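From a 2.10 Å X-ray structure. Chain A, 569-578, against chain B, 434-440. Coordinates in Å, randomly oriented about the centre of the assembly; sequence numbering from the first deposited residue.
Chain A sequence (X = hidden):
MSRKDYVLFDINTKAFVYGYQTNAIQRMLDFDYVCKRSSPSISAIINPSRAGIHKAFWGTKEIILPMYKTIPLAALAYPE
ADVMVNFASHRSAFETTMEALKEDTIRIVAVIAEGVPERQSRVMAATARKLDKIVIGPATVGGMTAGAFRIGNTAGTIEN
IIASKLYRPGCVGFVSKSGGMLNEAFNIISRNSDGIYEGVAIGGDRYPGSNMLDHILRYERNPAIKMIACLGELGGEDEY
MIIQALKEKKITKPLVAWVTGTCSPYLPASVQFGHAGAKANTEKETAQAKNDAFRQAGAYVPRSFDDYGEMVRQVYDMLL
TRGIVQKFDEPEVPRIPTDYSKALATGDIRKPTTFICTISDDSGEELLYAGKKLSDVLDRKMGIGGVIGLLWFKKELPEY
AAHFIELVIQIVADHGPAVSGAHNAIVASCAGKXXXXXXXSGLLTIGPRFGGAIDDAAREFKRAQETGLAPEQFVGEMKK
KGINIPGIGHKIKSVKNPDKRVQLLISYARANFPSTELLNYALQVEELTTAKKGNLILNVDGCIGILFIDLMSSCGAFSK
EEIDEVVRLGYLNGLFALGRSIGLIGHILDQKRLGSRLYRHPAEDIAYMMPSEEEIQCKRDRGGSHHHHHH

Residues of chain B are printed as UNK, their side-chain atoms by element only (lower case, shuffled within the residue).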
# COMPACT_ATOMS: atom_id res chain seq x y z
N LEU A 569 -17.97 -10.30 3.24
CA LEU A 569 -16.61 -10.38 2.70
C LEU A 569 -16.10 -9.11 1.99
O LEU A 569 -14.90 -8.99 1.74
CB LEU A 569 -16.39 -11.62 1.82
CG LEU A 569 -16.57 -13.00 2.50
CD1 LEU A 569 -16.03 -14.11 1.61
CD2 LEU A 569 -15.86 -13.06 3.87
N GLY A 570 -16.99 -8.16 1.73
CA GLY A 570 -16.61 -6.87 1.17
C GLY A 570 -16.38 -6.86 -0.32
O GLY A 570 -15.58 -6.05 -0.80
N TYR A 571 -17.13 -7.70 -1.07
CA TYR A 571 -17.11 -7.74 -2.53
C TYR A 571 -17.39 -6.35 -3.07
O TYR A 571 -16.76 -5.91 -4.02
CB TYR A 571 -18.21 -8.67 -3.01
CG TYR A 571 -17.92 -10.15 -2.92
CD1 TYR A 571 -17.89 -10.80 -1.68
CD2 TYR A 571 -17.81 -10.93 -4.06
CE1 TYR A 571 -17.73 -12.18 -1.59
CE2 TYR A 571 -17.65 -12.31 -3.98
CZ TYR A 571 -17.58 -12.93 -2.74
OH TYR A 571 -17.42 -14.29 -2.65
N LEU A 572 -18.30 -5.65 -2.42
CA LEU A 572 -18.76 -4.30 -2.75
C LEU A 572 -17.69 -3.25 -2.55
O LEU A 572 -17.63 -2.31 -3.34
CB LEU A 572 -20.05 -3.97 -1.99
CG LEU A 572 -21.37 -4.32 -2.73
CD1 LEU A 572 -21.35 -5.68 -3.36
CD2 LEU A 572 -22.56 -4.22 -1.79
N ASN A 573 -16.79 -3.43 -1.55
CA ASN A 573 -15.65 -2.54 -1.39
C ASN A 573 -14.68 -2.74 -2.55
O ASN A 573 -14.09 -1.77 -3.01
CB ASN A 573 -14.93 -2.75 -0.05
CG ASN A 573 -15.69 -2.14 1.09
OD1 ASN A 573 -16.68 -2.69 1.57
ND2 ASN A 573 -15.31 -0.92 1.47
N GLY A 574 -14.56 -3.98 -3.02
CA GLY A 574 -13.73 -4.31 -4.17
C GLY A 574 -14.22 -3.65 -5.44
O GLY A 574 -13.41 -3.16 -6.23
N LEU A 575 -15.55 -3.65 -5.67
CA LEU A 575 -16.16 -3.03 -6.86
C LEU A 575 -15.89 -1.52 -6.84
O LEU A 575 -15.43 -0.98 -7.84
CB LEU A 575 -17.67 -3.31 -6.89
CG LEU A 575 -18.42 -3.00 -8.17
CD1 LEU A 575 -17.78 -3.68 -9.38
CD2 LEU A 575 -19.90 -3.38 -8.04
N PHE A 576 -16.07 -0.89 -5.67
CA PHE A 576 -15.75 0.53 -5.52
C PHE A 576 -14.26 0.80 -5.77
O PHE A 576 -13.92 1.76 -6.45
CB PHE A 576 -16.18 1.05 -4.13
CG PHE A 576 -15.93 2.53 -3.93
CD1 PHE A 576 -16.78 3.49 -4.49
CD2 PHE A 576 -14.81 2.98 -3.22
CE1 PHE A 576 -16.53 4.86 -4.33
CE2 PHE A 576 -14.55 4.37 -3.07
CZ PHE A 576 -15.44 5.29 -3.58
N ALA A 577 -13.40 -0.04 -5.26
CA ALA A 577 -11.94 0.07 -5.41
C ALA A 577 -11.47 -0.05 -6.84
O ALA A 577 -10.65 0.73 -7.31
CB ALA A 577 -11.22 -0.93 -4.52
N LEU A 578 -12.05 -0.99 -7.55
CA LEU A 578 -11.75 -1.22 -8.95
C LEU A 578 -12.21 -0.01 -9.80
O LEU A 578 -11.43 0.52 -10.61
CB LEU A 578 -12.44 -2.53 -9.39
CG LEU A 578 -12.29 -2.92 -10.86
CD1 LEU A 578 -10.88 -3.34 -11.18
CD2 LEU A 578 -13.24 -3.99 -11.21
N UNK B 434 -8.08 -7.40 5.45
CA UNK B 434 -9.26 -6.97 4.70
C UNK B 434 -8.91 -6.95 3.20
O UNK B 434 -7.75 -7.01 2.84
o UNK B 434 -8.61 -3.83 4.03
c UNK B 434 -8.59 -4.53 5.02
c UNK B 434 -9.69 -5.56 5.19
o UNK B 434 -7.61 -4.56 5.82
N UNK B 435 -9.94 -6.88 2.32
CA UNK B 435 -9.77 -6.86 0.89
C UNK B 435 -8.80 -5.77 0.40
O UNK B 435 -7.93 -6.05 -0.41
c UNK B 435 -12.65 -7.27 -1.80
c UNK B 435 -10.80 -5.67 -2.13
c UNK B 435 -11.17 -6.71 0.19
c UNK B 435 -11.23 -6.94 -1.34
N UNK B 436 -8.98 -4.54 0.83
CA UNK B 436 -8.19 -3.36 0.38
C UNK B 436 -6.73 -3.48 0.71
O UNK B 436 -5.92 -3.16 -0.16
c UNK B 436 -10.13 -1.72 0.25
c UNK B 436 -10.18 -1.58 -1.23
c UNK B 436 -8.77 -2.01 0.89
c UNK B 436 -7.78 -0.79 0.75
N UNK B 437 -6.37 -3.90 1.95
CA UNK B 437 -4.97 -4.07 2.35
C UNK B 437 -4.35 -5.17 1.53
O UNK B 437 -3.20 -5.05 1.10
o UNK B 437 -5.41 -3.43 4.61
c UNK B 437 -4.87 -4.48 3.82
N UNK B 438 -5.06 -6.30 1.44
CA UNK B 438 -4.60 -7.46 0.66
C UNK B 438 -4.41 -7.09 -0.81
O UNK B 438 -3.42 -7.50 -1.41
c UNK B 438 -5.61 -8.61 0.77
o UNK B 438 -5.72 -9.01 2.13
N UNK B 439 -5.31 -6.30 -1.39
CA UNK B 439 -5.18 -5.84 -2.78
C UNK B 439 -3.93 -5.02 -2.99
O UNK B 439 -3.15 -5.34 -3.90
c UNK B 439 -6.43 -5.04 -3.21
c UNK B 439 -6.27 -5.37 -5.75
c UNK B 439 -6.35 -4.34 -4.58
c UNK B 439 -7.54 -3.42 -4.76
N UNK B 440 -3.73 -3.99 -2.16
CA UNK B 440 -2.51 -3.18 -2.25
C UNK B 440 -1.25 -3.98 -2.00
O UNK B 440 -0.24 -3.70 -2.60
s UNK B 440 -4.00 -0.92 -1.75
c UNK B 440 -2.59 -1.97 -1.34
O HOH W 1 -12.52 -7.49 3.69

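Position 434 of chain B has four side-chain atoms: a carbon, then a second carbon carrying two oxygens. None touches chain A. Backbone N of position 437 lies 3.1 Å from one of these oxygens and donates to it, the classic cap of a helix start. A short carboxylate in this place is an aspartate, Asp B434, which caps the helix that carries the contact.

Position 435 has four carbons, forked at the second, and its CB points toward chain A. One fork tip comes within 3.3 Å of Gly A570 O, and the other lies 3.8 Å from Gly A574 CA. This is leucine. Leu B435, with both chi angles in t, gives up more area than any other residue of the two stretches, and Gly A574 makes room for it. An ideal CB on Gly A574 would sit 3.1 Å from Leu B435 CD1, too tight for two carbons. At Gly A570 the ideal CB would be 4.5 Å from Leu B435 CB, so the contact alone does not demand glycine there; its positive phi, in a Schellman motif, favours glycine on its own account.

Position 436 also has four carbons, but the fork is at the first and one arm is two carbons long. Its CB points sideways, yet the end of the side chain comes nearer, and the tip of the longer arm packs 3.5 Å from Ala A577 CB. This is isoleucine, Ile B436, and the tip is its CD1.

Position 437 shows one carbon and one oxygen, out of reach of chain A. It is serine, and Ser B437 OG donates to Asp B434 OD1 at 2.8 Å. Since Ser B437 N donates to Asp B434 OD2, cap and serine hold each other at both carboxylate oxygens.

Position 438 repeats the pattern of one carbon and one oxygen, again out of reach. This too is serine. Ser B438 OG donates to Asp B434 O at 2.9 Å, turning its hydroxyl back to its own helix.

Position 439 has four carbons forked at the second, with CB toward chain A. One fork tip reaches Ala A577 CB at 4.4 Å, a looser touch one turn beyond Leu B435. This is leucine, Leu B439, and the tip is its CD2.

Position 440 carries one carbon and one sulfur and stays out of reach of chain A. It is a cysteine, Cys B440.

The contact works by shape. No hydrogen bond joins the stretches directly; a water accepts from Leu B435 N at 3.0 Å and donates weakly to Leu A569 O at 3.4 Å, linking the backbone just before Gly A570 to the first turn of the chain B helix. The helices run at 47° with axes 10.3 Å apart at closest approach. Small residues one turn apart or nearly so, Gly A570, Gly A574 and Ala A577, receive the larger aliphatic chains of Leu B435, Ile B436 and Leu B439. The rule is small against large, while Asp B434, Ser B437 and Ser B438 turn their hydrogen bonds to the start of their own helix.

Chain B 434-440: DLISSLC
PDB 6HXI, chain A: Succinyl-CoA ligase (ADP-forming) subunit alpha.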